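Local structure of short chain alcohol dehydrogenase-related dehydrogenase (Sinorhizobium meliloti, 3TPC) at residues Asp61-Ala66 against Thr112-Leu117; Pro93-Leu98 against Gly102-Asp107; Gly134-Asp137 against Glu141-Val144; Pro176-Leu181 against Met240-Val245. The protein probably acts as an oxidoreductase of the short-chain dehydrogenase/reductase family, whose members commonly use a nicotinamide adenine dinucleotide cofactor. All blocks are in the same frame, centred on the assembly; numbering follows the deposited sequence.

Contact 1. Residues Asp61-Ala66 against Thr112-Leu117; sequences DVTNEA and TVAVNL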
loop_
_atom_site.group_PDB
_atom_site.type_symbol
_atom_site.label_atom_id
_atom_site.label_comp_id
_atom_site.label_asym_id
_atom_site.label_seq_id
_atom_site.Cartn_x
_atom_site.Cartn_y
_atom_site.Cartn_z
ATOM N N ASP D 61 -24.173 -22.665 -5.160
ATOM C CA ASP D 61 -24.082 -21.206 -5.095
ATOM C C ASP D 61 -23.358 -20.793 -3.813
ATOM O O ASP D 61 -23.949 -20.746 -2.715
ATOM C CB ASP D 61 -25.471 -20.549 -5.153
ATOM C CG ASP D 61 -25.421 -18.999 -5.095
ATOM O OD1 ASP D 61 -24.308 -18.372 -5.111
ATOM O OD2 ASP D 61 -26.528 -18.405 -5.018
ATOM N N VAL D 62 -22.087 -20.451 -4.013
ATOM C CA VAL D 62 -21.082 -20.140 -2.991
ATOM C C VAL D 62 -21.585 -19.050 -2.004
ATOM O O VAL D 62 -21.083 -18.888 -0.879
ATOM C CB VAL D 62 -19.785 -19.793 -3.761
ATOM C CG1 VAL D 62 -19.700 -18.308 -4.149
ATOM C CG2 VAL D 62 -18.607 -20.221 -3.065
ATOM N N THR D 63 -22.635 -18.360 -2.443
ATOM C CA THR D 63 -23.333 -17.289 -1.714
ATOM C C THR D 63 -24.454 -17.724 -0.737
ATOM O O THR D 63 -24.748 -17.028 0.277
ATOM C CB THR D 63 -23.885 -16.309 -2.757
ATOM O OG1 THR D 63 -23.043 -15.141 -2.767
ATOM C CG2 THR D 63 -25.329 -15.931 -2.515
ATOM N N ASN D 64 -25.076 -18.857 -1.049
ATOM C CA ASN D 64 -26.128 -19.457 -0.239
ATOM C C ASN D 64 -25.552 -20.201 0.972
ATOM O O ASN D 64 -24.674 -21.046 0.821
ATOM C CB ASN D 64 -26.913 -20.422 -1.134
ATOM C CG ASN D 64 -28.184 -20.901 -0.493
ATOM O OD1 ASN D 64 -28.158 -21.745 0.402
ATOM N ND2 ASN D 64 -29.312 -20.382 -0.968
ATOM N N GLU D 65 -26.024 -19.884 2.173
ATOM C CA GLU D 65 -25.551 -20.592 3.376
ATOM C C GLU D 65 -25.802 -22.120 3.318
ATOM O O GLU D 65 -24.935 -22.916 3.710
ATOM C CB GLU D 65 -26.155 -19.995 4.660
ATOM C CG GLU D 65 -25.762 -20.733 5.966
ATOM C CD GLU D 65 -26.190 -20.000 7.256
ATOM O OE1 GLU D 65 -27.394 -20.035 7.619
ATOM O OE2 GLU D 65 -25.319 -19.406 7.929
ATOM N N ALA D 66 -26.964 -22.533 2.822
ATOM C CA ALA D 66 -27.282 -23.983 2.819
ATOM C C ALA D 66 -26.510 -24.780 1.792
ATOM O O ALA D 66 -26.186 -25.932 2.025
ATOM C CB ALA D 66 -28.795 -24.252 2.704
ATOM N N THR D 112 -22.522 -8.167 -7.460
ATOM C CA THR D 112 -21.094 -8.359 -7.650
ATOM C C THR D 112 -20.348 -8.437 -6.334
ATOM O O THR D 112 -19.432 -9.251 -6.197
ATOM C CB THR D 112 -20.547 -7.170 -8.417
ATOM O OG1 THR D 112 -21.151 -7.154 -9.708
ATOM C CG2 THR D 112 -19.023 -7.222 -8.535
ATOM N N VAL D 113 -20.729 -7.588 -5.375
ATOM C CA VAL D 113 -20.208 -7.688 -4.008
ATOM C C VAL D 113 -20.599 -9.033 -3.387
ATOM O O VAL D 113 -19.779 -9.678 -2.749
ATOM C CB VAL D 113 -20.689 -6.506 -3.112
ATOM C CG1 VAL D 113 -20.215 -6.658 -1.668
ATOM C CG2 VAL D 113 -20.149 -5.222 -3.633
ATOM N N ALA D 114 -21.839 -9.472 -3.610
ATOM C CA ALA D 114 -22.311 -10.728 -3.037
ATOM C C ALA D 114 -21.557 -11.973 -3.592
ATOM O O ALA D 114 -21.026 -12.791 -2.821
ATOM C CB ALA D 114 -23.829 -10.840 -3.136
ATOM N N VAL D 115 -21.386 -12.064 -4.904
ATOM C CA VAL D 115 -20.626 -13.177 -5.449
ATOM C C VAL D 115 -19.145 -13.113 -5.032
ATOM O O VAL D 115 -18.612 -14.059 -4.514
ATOM C CB VAL D 115 -20.665 -13.161 -6.960
ATOM C CG1 VAL D 115 -19.587 -14.050 -7.524
ATOM C CG2 VAL D 115 -22.064 -13.524 -7.483
ATOM N N ASN D 116 -18.500 -11.971 -5.261
ATOM C CA ASN D 116 -17.060 -11.837 -5.067
ATOM C C ASN D 116 -16.655 -11.798 -3.582
ATOM O O ASN D 116 -15.727 -12.485 -3.192
ATOM C CB ASN D 116 -16.520 -10.635 -5.867
ATOM C CG ASN D 116 -16.570 -10.872 -7.391
ATOM O OD1 ASN D 116 -16.417 -11.978 -7.853
ATOM N ND2 ASN D 116 -16.788 -9.834 -8.150
ATOM N N LEU D 117 -17.386 -11.054 -2.755
ATOM C CA LEU D 117 -17.009 -10.875 -1.366
ATOM C C LEU D 117 -17.796 -11.769 -0.358
ATOM O O LEU D 117 -17.177 -12.501 0.418
ATOM C CB LEU D 117 -17.057 -9.382 -0.988
ATOM C CG LEU D 117 -16.883 -9.054 0.502
ATOM C CD1 LEU D 117 -15.596 -9.673 1.124
ATOM C CD2 LEU D 117 -16.867 -7.563 0.686
#
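Thr63 lays its hydroxyl against the helix backbone at Ala114, OG1 standing 3.1 Å from Ala114 O. The approach angle is too poor for a hydrogen bond, so this is a close polar touch. The same OG1 comes within 4.1 Å of Val115 N. Threonine suits the spot because its short polar branch reaches the carbonyl, and the small Ala114 lets the loop come close to the backbone. This is the tight part. Beside it the packing thins quickly: Val62 CG1 stays 4.4 Å from Val115 O, and the CB of Val115 points away from 61-66. All the touching residues are partly exposed, and the chain runs on outward: Asn64 OD1 caps helix 65-79, accepting from Asp67 N and weakly from Ala66 N, while the exposed Glu65 pairs with Arg125. On the far side of the 112-117 turn, Asn116 is buried, bonded to Thr91 O and packed on Tyr163 and Lys167 of helix 161-181. An Asp-Val pair after the third strand, set beside helix 106-132, is characteristic of the Rossmann fold of classical short-chain dehydrogenases, where this region commonly borders the adenine end of the cofactor site.

Contact 2. Residues Pro93-Leu98 against Gly102-Asp107; sequences PGEKIL and GPHALD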
loop_
_atom_site.group_PDB
_atom_site.type_symbol
_atom_site.label_atom_id
_atom_site.label_comp_id
_atom_site.label_asym_id
_atom_site.label_seq_id
_atom_site.Cartn_x
_atom_site.Cartn_y
_atom_site.Cartn_z
ATOM N N PRO D 93 -18.137 -7.662 -13.951
ATOM C CA PRO D 93 -18.814 -6.647 -14.790
ATOM C C PRO D 93 -18.063 -5.310 -14.877
ATOM O O PRO D 93 -17.154 -5.021 -14.079
ATOM C CB PRO D 93 -20.163 -6.436 -14.095
ATOM C CG PRO D 93 -19.963 -6.931 -12.699
ATOM C CD PRO D 93 -18.909 -8.006 -12.743
ATOM N N GLY D 94 -18.417 -4.530 -15.895
ATOM C CA GLY D 94 -18.040 -3.128 -16.013
ATOM C C GLY D 94 -19.352 -2.398 -16.236
ATOM O O GLY D 94 -20.180 -2.831 -17.032
ATOM N N GLU D 95 -19.551 -1.320 -15.488
ATOM C CA GLU D 95 -20.707 -0.467 -15.584
ATOM C C GLU D 95 -20.229 0.853 -14.994
ATOM O O GLU D 95 -19.582 0.876 -13.928
ATOM C CB GLU D 95 -21.828 -1.047 -14.720
ATOM C CG GLU D 95 -23.256 -0.592 -15.089
ATOM C CD GLU D 95 -24.381 -1.282 -14.275
ATOM O OE1 GLU D 95 -24.214 -2.449 -13.843
ATOM O OE2 GLU D 95 -25.454 -0.650 -14.089
ATOM N N LYS D 96 -20.516 1.959 -15.671
ATOM C CA LYS D 96 -20.134 3.245 -15.096
ATOM C C LYS D 96 -21.031 3.638 -13.933
ATOM O O LYS D 96 -22.196 3.265 -13.859
ATOM C CB LYS D 96 -20.115 4.344 -16.143
ATOM C CG LYS D 96 -19.144 4.080 -17.285
ATOM C CD LYS D 96 -19.287 5.090 -18.406
ATOM C CE LYS D 96 -17.995 5.114 -19.201
ATOM N NZ LYS D 96 -18.073 6.045 -20.371
ATOM N N ILE D 97 -20.454 4.384 -12.999
ATOM C CA ILE D 97 -21.225 4.989 -11.958
ATOM C C ILE D 97 -22.323 5.829 -12.586
ATOM O O ILE D 97 -23.465 5.682 -12.207
ATOM C CB ILE D 97 -20.358 5.876 -11.020
ATOM C CG1 ILE D 97 -19.232 5.036 -10.380
ATOM C CG2 ILE D 97 -21.244 6.608 -9.986
ATOM C CD1 ILE D 97 -18.219 5.856 -9.599
ATOM N N LEU D 98 -21.969 6.727 -13.519
ATOM C CA LEU D 98 -22.961 7.642 -14.120
ATOM C C LEU D 98 -22.986 7.334 -15.580
ATOM O O LEU D 98 -22.173 7.832 -16.308
ATOM C CB LEU D 98 -22.595 9.137 -13.904
ATOM C CG LEU D 98 -22.745 9.774 -12.540
ATOM C CD1 LEU D 98 -22.545 11.265 -12.634
ATOM C CD2 LEU D 98 -24.096 9.481 -11.869
ATOM N N GLY D 102 -28.442 6.261 -17.014
ATOM C CA GLY D 102 -28.670 6.772 -15.665
ATOM C C GLY D 102 -27.567 6.234 -14.764
ATOM O O GLY D 102 -26.622 5.610 -15.232
ATOM N N PRO D 103 -27.671 6.468 -13.462
ATOM C CA PRO D 103 -26.679 5.868 -12.553
ATOM C C PRO D 103 -26.657 4.342 -12.560
ATOM O O PRO D 103 -27.646 3.684 -12.925
ATOM C CB PRO D 103 -27.072 6.403 -11.158
ATOM C CG PRO D 103 -28.398 7.053 -11.333
ATOM C CD PRO D 103 -28.607 7.380 -12.784
ATOM N N HIS D 104 -25.516 3.804 -12.163
ATOM C CA HIS D 104 -25.234 2.401 -12.056
ATOM C C HIS D 104 -26.362 1.767 -11.259
ATOM O O HIS D 104 -26.715 2.289 -10.241
ATOM C CB HIS D 104 -23.946 2.359 -11.258
ATOM C CG HIS D 104 -23.263 1.039 -11.216
ATOM N ND1 HIS D 104 -23.825 -0.073 -10.631
ATOM C CD2 HIS D 104 -22.018 0.674 -11.613
ATOM C CE1 HIS D 104 -22.985 -1.090 -10.727
ATOM N NE2 HIS D 104 -21.876 -0.662 -11.313
ATOM N N ALA D 105 -26.951 0.655 -11.711
ATOM C CA ALA D 105 -28.040 0.031 -10.946
ATOM C C ALA D 105 -27.535 -0.330 -9.540
ATOM O O ALA D 105 -26.392 -0.821 -9.386
ATOM C CB ALA D 105 -28.500 -1.214 -11.644
ATOM N N LEU D 106 -28.365 -0.125 -8.526
ATOM C CA LEU D 106 -27.992 -0.554 -7.195
ATOM C C LEU D 106 -27.743 -2.059 -7.062
ATOM O O LEU D 106 -26.667 -2.506 -6.629
ATOM C CB LEU D 106 -29.028 -0.129 -6.150
ATOM C CG LEU D 106 -28.438 -0.287 -4.743
ATOM C CD1 LEU D 106 -27.042 0.416 -4.702
ATOM C CD2 LEU D 106 -29.367 0.228 -3.631
ATOM N N ASP D 107 -28.746 -2.833 -7.401
ATOM C CA ASP D 107 -28.732 -4.271 -7.178
ATOM C C ASP D 107 -27.649 -4.991 -7.978
ATOM O O ASP D 107 -27.173 -6.020 -7.556
ATOM C CB ASP D 107 -30.102 -4.867 -7.511
ATOM C CG ASP D 107 -30.162 -5.422 -8.943
ATOM O OD1 ASP D 107 -29.654 -6.568 -9.191
ATOM O OD2 ASP D 107 -30.680 -4.718 -9.833
HETATM O O HOH W 1 -24.354 3.116 -15.818
#
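The carboxylate of Glu95 lies over one face of the His104 imidazole, with Glu95 CD 3.7 Å above the ring plane, over its centre, and the two planes only 8° apart. Its CG adds a CH-pi contact over the same face, 4.1 Å from the ring centroid. At the ring edge, near its plane, is Ile97 N, while Lys96 O approaches obliquely. In the ring's own plane, His104 ND1 donates to Ala105 O at 2.9 Å, which fixes the rotation of the imidazole. A flat ring with an N-H suits this place, since it can stack on a carboxylate and donate from its edge. Phe121 of the second subunit meets this ring edge-to-face. Glu95, with CG anti to the backbone N (chi1 -158°) and the chain beyond extended, is long enough to reach across the ring face and still let OE2 accept from Ala105 N at 3.1 Å, met from above the carboxylate plane, while OE1 bonds Ser108 OG. This loop leads from strand 84-87 into helix 106-132, the helix that pairs with its partner's copy in short-chain dehydrogenase oligomers, and Ala105 is the N-cap residue. Trading His104 for an alanine would probably strip Ala105 O of its ND1 donor and the Glu95 carboxylate of its flat partner, and open a gap against Phe121 of the second subunit. Backbones meet too: His104 N donates to Ile97 O at 2.8 Å, and Leu98 forms a single bridge with Pro103. A water donates to Lys96 O and, weakly, to Gly102 O. Glu180 of the second subunit accepts from Ile97 N and Leu98 N.

Contact 3. Residues Gly134-Asp137 against Glu141-Val144; sequences GEPD and ERGV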
loop_
_atom_site.group_PDB
_atom_site.type_symbol
_atom_site.label_atom_id
_atom_site.label_comp_id
_atom_site.label_asym_id
_atom_site.label_seq_id
_atom_site.Cartn_x
_atom_site.Cartn_y
_atom_site.Cartn_z
ATOM N N GLY D 134 -9.278 -30.754 12.321
ATOM C CA GLY D 134 -8.280 -31.755 11.866
ATOM C C GLY D 134 -6.981 -31.710 12.659
ATOM O O GLY D 134 -6.815 -30.847 13.510
ATOM N N GLU D 135 -6.081 -32.660 12.394
ATOM C CA GLU D 135 -4.749 -32.721 13.015
ATOM C C GLU D 135 -3.817 -31.766 12.296
ATOM O O GLU D 135 -3.855 -31.647 11.065
ATOM C CB GLU D 135 -4.134 -34.088 12.780
ATOM C CG GLU D 135 -4.049 -35.087 13.887
ATOM C CD GLU D 135 -3.446 -36.431 13.345
ATOM O OE1 GLU D 135 -2.356 -36.834 13.829
ATOM O OE2 GLU D 135 -4.050 -37.067 12.416
ATOM N N PRO D 136 -2.923 -31.120 13.050
ATOM C CA PRO D 136 -1.834 -30.363 12.432
ATOM C C PRO D 136 -0.915 -31.288 11.659
ATOM O O PRO D 136 -0.655 -32.410 12.109
ATOM C CB PRO D 136 -1.067 -29.835 13.622
ATOM C CG PRO D 136 -1.448 -30.765 14.757
ATOM C CD PRO D 136 -2.838 -31.115 14.519
ATOM N N ASP D 137 -0.425 -30.818 10.515
ATOM C CA ASP D 137 0.566 -31.540 9.739
ATOM C C ASP D 137 1.945 -31.271 10.392
ATOM O O ASP D 137 1.995 -30.710 11.494
ATOM C CB ASP D 137 0.442 -31.199 8.226
ATOM C CG ASP D 137 1.050 -29.823 7.855
ATOM O OD1 ASP D 137 1.500 -29.061 8.765
ATOM O OD2 ASP D 137 1.076 -29.499 6.635
ATOM N N GLU D 141 0.285 -27.073 10.445
ATOM C CA GLU D 141 -0.694 -26.470 9.575
ATOM C C GLU D 141 -1.952 -27.339 9.445
ATOM O O GLU D 141 -1.868 -28.522 9.025
ATOM C CB GLU D 141 -0.039 -26.257 8.201
ATOM C CG GLU D 141 -0.907 -25.512 7.191
ATOM C CD GLU D 141 -0.132 -25.140 5.918
ATOM O OE1 GLU D 141 -0.497 -25.648 4.823
ATOM O OE2 GLU D 141 0.867 -24.395 6.010
ATOM N N ARG D 142 -3.112 -26.780 9.799
ATOM C CA ARG D 142 -4.406 -27.480 9.567
ATOM C C ARG D 142 -5.035 -27.034 8.258
ATOM O O ARG D 142 -5.831 -27.768 7.694
ATOM C CB ARG D 142 -5.407 -27.355 10.761
ATOM C CG ARG D 142 -4.934 -28.128 12.042
ATOM C CD ARG D 142 -5.759 -27.887 13.318
ATOM N NE ARG D 142 -4.860 -27.636 14.453
ATOM C CZ ARG D 142 -5.000 -28.187 15.650
ATOM N NH1 ARG D 142 -6.006 -29.003 15.877
ATOM N NH2 ARG D 142 -4.141 -27.947 16.613
ATOM N N GLY D 143 -4.670 -25.858 7.738
ATOM C CA GLY D 143 -5.229 -25.422 6.436
ATOM C C GLY D 143 -4.513 -24.320 5.709
ATOM O O GLY D 143 -3.670 -23.628 6.282
ATOM N N VAL D 144 -4.830 -24.181 4.428
ATOM C CA VAL D 144 -4.411 -23.069 3.579
ATOM C C VAL D 144 -5.664 -22.582 2.859
ATOM O O VAL D 144 -6.375 -23.379 2.195
ATOM C CB VAL D 144 -3.544 -23.516 2.416
ATOM C CG1 VAL D 144 -2.730 -22.336 1.823
ATOM C CG2 VAL D 144 -2.695 -24.612 2.828
#
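Asp137 and Glu141 lie side by side across a surface loop, exchanging two hydrogen bonds at the point where helix 106-132 of the Rossmann fold has ended and strand 143-148 is about to enter the sheet. Asp137 N donates to Glu141 O at 3.1 Å, from above the carbonyl plane. In return Glu141 N donates to Asp137 OD1 at 2.9 Å. Aspartate suits the place because its short side chain, with chi1 at 77°, sets CG between the backbone N and the carbonyl carbon and brings OD1 back to the loop; that oxygen also receives weak bonds from Asp139 N and Gly140 N. The longer Glu141 leads its carboxylate away to a salt bridge with Arg187. That partner would probably ease the closeness of like charges, Asp137 OD2 being 4.5 Å from Glu141 OE1. At the Gly134 end of the loop, the Arg142 chain bends at chi3 (-133°), and NH1 gives Gly134 O a weak bond of 3.1 Å. The ring of Pro136 offers a CH2 to the same guanidinium: CD lies over the centre of one face, 3.8 Å above its plane. Were Arg142 a leucine, Gly134 O would probably lose this donor and Pro136 the flat group it packs on. Nearer the backbone, Arg142 CG rests 3.7 Å from Pro136 N.

Contact 4. Residues Pro176-Leu181 against Met240-Val245; sequences PAAREL and MLNGEV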
loop_
_atom_site.group_PDB
_atom_site.type_symbol
_atom_site.label_atom_id
_atom_site.label_comp_id
_atom_site.label_asym_id
_atom_site.label_seq_id
_atom_site.Cartn_x
_atom_site.Cartn_y
_atom_site.Cartn_z
ATOM N N PRO D 176 -6.871 -9.816 8.590
ATOM C CA PRO D 176 -7.595 -10.177 9.802
ATOM C C PRO D 176 -7.940 -11.657 9.919
ATOM O O PRO D 176 -7.987 -12.189 11.022
ATOM C CB PRO D 176 -8.906 -9.340 9.672
ATOM C CG PRO D 176 -8.897 -8.801 8.324
ATOM C CD PRO D 176 -7.467 -8.605 8.015
ATOM N N ALA D 177 -8.191 -12.298 8.774
ATOM C CA ALA D 177 -8.444 -13.727 8.722
ATOM C C ALA D 177 -7.202 -14.545 9.096
ATOM O O ALA D 177 -7.308 -15.391 9.968
ATOM C CB ALA D 177 -9.004 -14.119 7.403
ATOM N N ALA D 178 -6.020 -14.274 8.505
ATOM C CA ALA D 178 -4.780 -14.977 8.896
ATOM C C ALA D 178 -4.453 -14.780 10.382
ATOM O O ALA D 178 -3.894 -15.673 11.030
ATOM C CB ALA D 178 -3.587 -14.464 8.036
ATOM N N ARG D 179 -4.767 -13.583 10.900
ATOM C CA ARG D 179 -4.519 -13.231 12.276
ATOM C C ARG D 179 -5.409 -14.007 13.209
ATOM O O ARG D 179 -4.923 -14.545 14.238
ATOM C CB ARG D 179 -4.682 -11.737 12.521
ATOM C CG ARG D 179 -3.439 -10.953 12.183
ATOM C CD ARG D 179 -3.780 -9.500 12.140
ATOM N NE ARG D 179 -2.628 -8.656 12.431
ATOM C CZ ARG D 179 -2.649 -7.324 12.532
ATOM N NH1 ARG D 179 -3.774 -6.608 12.346
ATOM N NH2 ARG D 179 -1.519 -6.698 12.845
ATOM N N GLU D 180 -6.699 -14.078 12.891
ATOM C CA GLU D 180 -7.565 -14.939 13.705
ATOM C C GLU D 180 -7.216 -16.422 13.533
ATOM O O GLU D 180 -6.974 -17.151 14.517
ATOM C CB GLU D 180 -9.027 -14.770 13.399
ATOM C CG GLU D 180 -9.837 -15.601 14.392
ATOM C CD GLU D 180 -11.326 -15.660 14.076
ATOM O OE1 GLU D 180 -11.823 -14.636 13.514
ATOM O OE2 GLU D 180 -11.990 -16.708 14.420
ATOM N N LEU D 181 -7.169 -16.869 12.287
ATOM C CA LEU D 181 -7.063 -18.280 12.064
ATOM C C LEU D 181 -5.660 -18.870 12.383
ATOM O O LEU D 181 -5.491 -20.078 12.441
ATOM C CB LEU D 181 -7.570 -18.583 10.653
ATOM C CG LEU D 181 -9.079 -18.835 10.390
ATOM C CD1 LEU D 181 -10.085 -18.633 11.562
ATOM C CD2 LEU D 181 -9.549 -18.160 9.117
HETATM N N MSE D 240 5.880 -20.069 5.084
HETATM C CA MSE D 240 6.100 -18.697 5.459
HETATM C C MSE D 240 5.108 -17.721 4.768
HETATM O O MSE D 240 4.895 -16.585 5.271
HETATM C CB MSE D 240 7.590 -18.324 5.278
HETATM C CG MSE D 240 8.465 -18.749 6.528
HETATM SE SE MSE D 240 7.950 -17.965 8.275
HETATM C CE MSE D 240 8.609 -16.189 7.996
ATOM N N LEU D 241 4.485 -18.100 3.655
ATOM C CA LEU D 241 3.501 -17.176 3.046
ATOM C C LEU D 241 2.202 -17.138 3.836
ATOM O O LEU D 241 1.517 -18.141 3.933
ATOM C CB LEU D 241 3.247 -17.464 1.559
ATOM C CG LEU D 241 4.379 -17.047 0.591
ATOM C CD1 LEU D 241 4.300 -17.808 -0.730
ATOM C CD2 LEU D 241 4.470 -15.547 0.366
ATOM N N ASN D 242 1.871 -15.980 4.424
ATOM C CA ASN D 242 0.642 -15.836 5.214
ATOM C C ASN D 242 0.237 -14.356 5.356
ATOM O O ASN D 242 1.064 -13.504 5.433
ATOM C CB ASN D 242 0.821 -16.524 6.590
ATOM C CG ASN D 242 -0.483 -16.760 7.318
ATOM O OD1 ASN D 242 -0.477 -17.007 8.522
ATOM N ND2 ASN D 242 -1.601 -16.746 6.607
ATOM N N GLY D 243 -1.037 -14.068 5.341
ATOM C CA GLY D 243 -1.575 -12.690 5.525
ATOM C C GLY D 243 -1.265 -11.702 4.396
ATOM O O GLY D 243 -1.323 -10.471 4.621
ATOM N N GLU D 244 -0.930 -12.203 3.201
ATOM C CA GLU D 244 -0.445 -11.282 2.136
ATOM C C GLU D 244 -1.209 -11.366 0.829
ATOM O O GLU D 244 -1.923 -12.331 0.568
ATOM C CB GLU D 244 1.066 -11.497 1.921
ATOM C CG GLU D 244 1.685 -11.092 0.582
ATOM C CD GLU D 244 2.123 -9.621 0.469
ATOM O OE1 GLU D 244 1.347 -8.731 0.869
ATOM O OE2 GLU D 244 3.230 -9.332 -0.062
ATOM N N VAL D 245 -1.106 -10.288 0.060
ATOM C CA VAL D 245 -1.709 -10.168 -1.225
ATOM C C VAL D 245 -0.581 -10.138 -2.267
ATOM O O VAL D 245 0.241 -9.230 -2.273
ATOM C CB VAL D 245 -2.528 -8.872 -1.326
ATOM C CG1 VAL D 245 -3.190 -8.781 -2.687
ATOM C CG2 VAL D 245 -3.618 -8.836 -0.227
#
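The methyl of Ala178, pointing toward 240-245, meets Gly243 CA at 3.7 Å and sits against the carboxamide group of Asn242, whose CG is 3.9 Å away. Contact between the segments is van der Waals only; no hydrogen bond crosses. All three residues are buried, and a side chain as small as alanine's suits a helix that comes so close to a loop backbone. Glycine is favoured at Gly243 by the positive phi (68°) with which the chain turns here; a CB on it would lie against Ala178.

The hydrogen bonds lie within each segment or to neighbouring elements. In the helix, Glu180 N bonds Pro176 O at 3.0 Å and Leu181 N bonds Ala177 O; Pro176, having no N-H, marks a kink. On the other side the backbones of Gly243 and Glu244 pair with Val188 and Thr190 of strand 186-193, and Glu244 OE1 takes a weak bond from Val245 N.

Charged groups turn outward to other chains. Glu244 accepts from Arg247 N of the third subunit, and Arg179 donates to Gly156 O of the second.

Helix 161-181 thus packs on the loop that leads into strand 245-248, the last strand of a parallel Rossmann sheet, which in tetrameric short-chain dehydrogenases commonly lies at a subunit interface.

All four contacts belong to one Rossmann-type subunit. Contact 2 falls, in sequence, between the two segments of contact 1; contacts 3 and 4 follow in series. Contacts 1 and 2 share helix 106-132, their centres about 20 Å apart, and touch where Thr112 packs on Pro93. Contact 3 lies beyond that helix's other end, its centre about 42 Å from that of contact 2, on the opposite side of the chain's centre. Contacts 3 and 4 are neighbours, centres about 15 Å apart, though their nearest atoms remain about 6 Å apart. The centres of contacts 2 and 4 are about 33 Å apart within a chain, yet Glu180 of one subunit bonds Ile97 and Leu98 of another, linking them through the assembly.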